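Local coordinates for beta-galactosidase/beta-glucuronidase (Faecalibacterium prausnitzii L2-6, PDB 6MVF), which binds flavin mononucleotide and, as a glycoside hydrolase family 2 enzyme, probably cleaves beta-glucuronides or related beta-linked sugars, at residues T595-L609 against T618-L631. Numbering follows the deposited sequence.
Sequences TTEVKVYSNQDTVTL and TQTAHRVFKFDVAL
V607 CG2 stands over the face of the F625 ring between two antiparallel strand pairs, 596-602 with 624-629 and 606-609 with 618-620, a worked example of how a beta sandwich is filled from within. The side chain of F625 can be followed outward. F625 CB lies 3.6 Å from V600 O, the carbonyl that accepts the F625 backbone N-H. With CG anti to the carbonyl carbon (chi1 -54°), F625 CD1 passes V600 O of its own pairing partner at 3.3 Å, and the ring then extends over V607 of the facing sheet. CE1 touches V607 CG2 and S602 CB, CE2 meets D605 O, and F625 CZ ends 3.5 Å from Q604 O, all three carbonyls lying at the ring edge. The valine methyl makes a CH-pi contact almost straight above the ring centre. Were this ring cut back to an alanine, V607 CG2 would probably lose the surface it rests on and a gap would open between the sheets. F627 repeats the theme: L609 CB stands over its ring, while Q619 NE2 lies over the opposite face toward its rim and donates a hydrogen bond to K626 O (2.6 Å). At the outer surface, the T608 and T618 hydroxyls are hydrogen-bonded. A640 of strand 635-641 and V581 and I583 of strand 581-583 line the same interior, whereas K599, Y601 and V624 point the other way, against helix 507-522.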
# COMPACT_ATOMS: atom_id res chain seq x y z
N THR A 595 3.36 45.40 30.66
CA THR A 595 3.23 45.00 29.26
C THR A 595 4.31 43.98 28.94
O THR A 595 5.35 43.90 29.59
CB THR A 595 3.35 46.18 28.28
OG1 THR A 595 4.71 46.65 28.27
CG2 THR A 595 2.40 47.32 28.66
N THR A 596 4.05 43.19 27.90
CA THR A 596 5.01 42.24 27.38
C THR A 596 5.03 42.36 25.86
O THR A 596 4.03 42.71 25.23
CB THR A 596 4.67 40.80 27.83
OG1 THR A 596 5.66 39.89 27.33
CG2 THR A 596 3.28 40.38 27.34
N GLU A 597 6.19 42.08 25.27
CA GLU A 597 6.31 42.11 23.81
C GLU A 597 5.87 40.77 23.21
O GLU A 597 6.42 39.71 23.55
CB GLU A 597 7.72 42.44 23.36
CG GLU A 597 7.91 42.24 21.85
CD GLU A 597 9.31 42.60 21.36
OE1 GLU A 597 10.04 41.67 20.93
OE2 GLU A 597 9.69 43.79 21.40
N VAL A 598 4.88 40.83 22.32
CA VAL A 598 4.41 39.68 21.57
C VAL A 598 4.93 39.83 20.15
O VAL A 598 4.49 40.73 19.42
CB VAL A 598 2.88 39.56 21.60
CG1 VAL A 598 2.43 38.45 20.72
CG2 VAL A 598 2.38 39.37 23.04
N LYS A 599 5.86 38.98 19.75
CA LYS A 599 6.47 39.10 18.44
C LYS A 599 5.80 38.15 17.46
O LYS A 599 5.46 37.02 17.81
CB LYS A 599 7.96 38.81 18.52
CG LYS A 599 8.76 39.41 17.39
CD LYS A 599 10.16 38.86 17.41
CE LYS A 599 10.72 38.78 18.81
NZ LYS A 599 12.15 39.19 18.79
N VAL A 600 5.58 38.63 16.23
CA VAL A 600 5.00 37.82 15.15
C VAL A 600 5.95 37.81 13.96
O VAL A 600 6.49 38.85 13.55
CB VAL A 600 3.60 38.32 14.74
CG1 VAL A 600 3.05 37.43 13.66
CG2 VAL A 600 2.66 38.32 15.91
N TYR A 601 6.15 36.62 13.39
CA TYR A 601 6.83 36.43 12.12
C TYR A 601 5.80 36.09 11.05
O TYR A 601 4.89 35.29 11.28
CB TYR A 601 7.85 35.30 12.22
CG TYR A 601 8.84 35.49 13.34
CD1 TYR A 601 9.44 36.73 13.55
CD2 TYR A 601 9.17 34.45 14.19
CE1 TYR A 601 10.35 36.92 14.55
CE2 TYR A 601 10.08 34.63 15.23
CZ TYR A 601 10.67 35.88 15.39
OH TYR A 601 11.59 36.09 16.39
N SER A 602 5.95 36.69 9.87
CA SER A 602 5.02 36.43 8.78
C SER A 602 5.67 36.77 7.44
O SER A 602 6.47 37.71 7.36
CB SER A 602 3.72 37.22 8.95
OG SER A 602 2.83 36.85 7.92
N ASN A 603 5.33 36.01 6.41
CA ASN A 603 5.68 36.42 5.06
C ASN A 603 4.59 37.27 4.42
O ASN A 603 4.71 37.66 3.26
CB ASN A 603 6.04 35.21 4.17
CG ASN A 603 4.98 34.15 4.14
OD1 ASN A 603 3.81 34.38 4.47
ND2 ASN A 603 5.38 32.96 3.71
N GLN A 604 3.54 37.59 5.16
CA GLN A 604 2.66 38.70 4.82
C GLN A 604 3.25 39.98 5.37
O GLN A 604 4.13 39.97 6.23
CB GLN A 604 1.27 38.47 5.40
CG GLN A 604 0.78 37.06 5.25
CD GLN A 604 0.50 36.68 3.80
OE1 GLN A 604 -0.65 36.70 3.36
NE2 GLN A 604 1.54 36.30 3.08
N ASP A 605 2.76 41.11 4.86
CA ASP A 605 3.33 42.38 5.29
C ASP A 605 2.45 43.13 6.29
O ASP A 605 2.89 44.15 6.84
CB ASP A 605 3.60 43.27 4.08
CG ASP A 605 4.60 42.65 3.13
OD1 ASP A 605 5.60 42.06 3.62
OD2 ASP A 605 4.38 42.76 1.90
N THR A 606 1.25 42.65 6.57
CA THR A 606 0.38 43.33 7.52
C THR A 606 -0.18 42.30 8.48
O THR A 606 -0.72 41.28 8.06
CB THR A 606 -0.74 44.08 6.82
OG1 THR A 606 -0.17 45.08 5.96
CG2 THR A 606 -1.63 44.77 7.86
N VAL A 607 -0.01 42.58 9.78
CA VAL A 607 -0.43 41.71 10.86
C VAL A 607 -1.27 42.54 11.80
O VAL A 607 -0.90 43.67 12.15
CB VAL A 607 0.79 41.10 11.60
CG1 VAL A 607 0.37 40.48 12.96
CG2 VAL A 607 1.49 40.06 10.72
N THR A 608 -2.43 42.01 12.18
CA THR A 608 -3.25 42.58 13.24
C THR A 608 -3.24 41.61 14.41
O THR A 608 -3.52 40.43 14.22
CB THR A 608 -4.68 42.85 12.78
OG1 THR A 608 -4.70 43.99 11.92
CG2 THR A 608 -5.58 43.13 13.97
N LEU A 609 -2.91 42.11 15.60
CA LEU A 609 -2.85 41.30 16.81
C LEU A 609 -4.10 41.51 17.66
O LEU A 609 -4.58 42.64 17.81
CB LEU A 609 -1.60 41.62 17.63
CG LEU A 609 -1.36 40.60 18.75
CD1 LEU A 609 -1.22 39.15 18.18
CD2 LEU A 609 -0.16 41.01 19.58
N THR A 618 -2.38 47.12 14.55
CA THR A 618 -2.05 46.67 13.21
C THR A 618 -0.72 47.27 12.80
O THR A 618 -0.50 48.47 12.95
CB THR A 618 -3.14 47.07 12.22
OG1 THR A 618 -4.38 46.52 12.66
CG2 THR A 618 -2.83 46.55 10.82
N GLN A 619 0.17 46.43 12.27
CA GLN A 619 1.46 46.89 11.78
C GLN A 619 1.69 46.40 10.36
O GLN A 619 1.28 45.29 9.99
CB GLN A 619 2.60 46.41 12.66
CG GLN A 619 2.89 47.30 13.84
CD GLN A 619 3.91 46.67 14.75
OE1 GLN A 619 4.98 46.26 14.31
NE2 GLN A 619 3.56 46.55 16.04
N THR A 620 2.35 47.25 9.57
CA THR A 620 2.88 46.86 8.27
C THR A 620 4.39 46.89 8.38
O THR A 620 4.97 47.91 8.77
CB THR A 620 2.38 47.80 7.15
OG1 THR A 620 0.95 47.74 7.09
CG2 THR A 620 2.97 47.38 5.79
N ALA A 621 5.02 45.77 8.07
CA ALA A 621 6.44 45.61 8.32
C ALA A 621 6.96 44.50 7.42
O ALA A 621 6.19 43.77 6.80
CB ALA A 621 6.72 45.30 9.79
N HIS A 622 8.27 44.36 7.39
CA HIS A 622 8.91 43.31 6.62
C HIS A 622 9.32 42.16 7.55
O HIS A 622 10.37 42.22 8.19
CB HIS A 622 10.10 43.88 5.87
CG HIS A 622 10.80 42.89 4.99
ND1 HIS A 622 10.23 42.37 3.85
CD2 HIS A 622 12.02 42.32 5.10
CE1 HIS A 622 11.08 41.53 3.28
NE2 HIS A 622 12.17 41.48 4.02
N ARG A 623 8.48 41.12 7.62
CA ARG A 623 8.78 39.82 8.24
C ARG A 623 8.64 39.78 9.77
O ARG A 623 8.00 38.87 10.30
CB ARG A 623 10.18 39.34 7.86
CG ARG A 623 10.46 39.33 6.36
CD ARG A 623 9.51 38.42 5.62
NE ARG A 623 9.77 38.42 4.19
CZ ARG A 623 8.85 38.67 3.26
NH1 ARG A 623 7.60 38.94 3.61
NH2 ARG A 623 9.18 38.65 1.99
N VAL A 624 9.24 40.74 10.48
CA VAL A 624 9.21 40.77 11.94
C VAL A 624 8.28 41.88 12.40
O VAL A 624 8.39 43.02 11.94
CB VAL A 624 10.63 40.96 12.51
CG1 VAL A 624 10.60 40.99 14.01
CG2 VAL A 624 11.54 39.84 12.00
N PHE A 625 7.37 41.54 13.31
CA PHE A 625 6.38 42.46 13.87
C PHE A 625 6.46 42.37 15.39
O PHE A 625 6.46 41.27 15.95
CB PHE A 625 4.96 42.08 13.43
CG PHE A 625 4.79 41.96 11.94
CD1 PHE A 625 5.23 40.85 11.27
CD2 PHE A 625 4.15 42.97 11.22
CE1 PHE A 625 5.07 40.76 9.89
CE2 PHE A 625 3.99 42.88 9.86
CZ PHE A 625 4.44 41.77 9.19
N LYS A 626 6.54 43.52 16.07
CA LYS A 626 6.60 43.53 17.53
C LYS A 626 5.45 44.37 18.08
O LYS A 626 5.26 45.51 17.67
CB LYS A 626 7.95 44.06 18.01
CG LYS A 626 9.14 43.36 17.36
CD LYS A 626 10.48 44.01 17.72
CE LYS A 626 11.54 43.64 16.67
NZ LYS A 626 12.90 43.34 17.22
N PHE A 627 4.68 43.80 19.00
CA PHE A 627 3.55 44.48 19.62
C PHE A 627 3.78 44.56 21.13
O PHE A 627 4.27 43.61 21.74
CB PHE A 627 2.22 43.75 19.36
CG PHE A 627 1.88 43.59 17.91
CD1 PHE A 627 2.46 42.57 17.15
CD2 PHE A 627 0.98 44.45 17.30
CE1 PHE A 627 2.14 42.40 15.81
CE2 PHE A 627 0.65 44.30 15.96
CZ PHE A 627 1.23 43.26 15.21
N ASP A 628 3.43 45.69 21.72
CA ASP A 628 3.46 45.84 23.17
C ASP A 628 2.06 45.59 23.69
O ASP A 628 1.14 46.33 23.35
CB ASP A 628 3.96 47.22 23.59
CG ASP A 628 5.45 47.25 23.82
OD1 ASP A 628 5.92 46.52 24.73
OD2 ASP A 628 6.16 47.99 23.08
N VAL A 629 1.90 44.55 24.49
CA VAL A 629 0.57 44.08 24.87
C VAL A 629 0.42 44.17 26.38
O VAL A 629 1.25 43.65 27.13
CB VAL A 629 0.33 42.64 24.38
CG1 VAL A 629 -1.10 42.20 24.75
CG2 VAL A 629 0.62 42.51 22.85
N ALA A 630 -0.65 44.84 26.82
CA ALA A 630 -1.07 44.82 28.22
C ALA A 630 -1.98 43.62 28.41
O ALA A 630 -3.18 43.68 28.16
CB ALA A 630 -1.78 46.11 28.61
N LEU A 631 -1.39 42.51 28.84
CA LEU A 631 -2.16 41.31 29.11
C LEU A 631 -3.21 41.59 30.18
O LEU A 631 -2.97 42.34 31.13
CB LEU A 631 -1.24 40.18 29.55
CG LEU A 631 -0.18 39.72 28.54
CD1 LEU A 631 0.72 38.72 29.20
CD2 LEU A 631 -0.81 39.12 27.28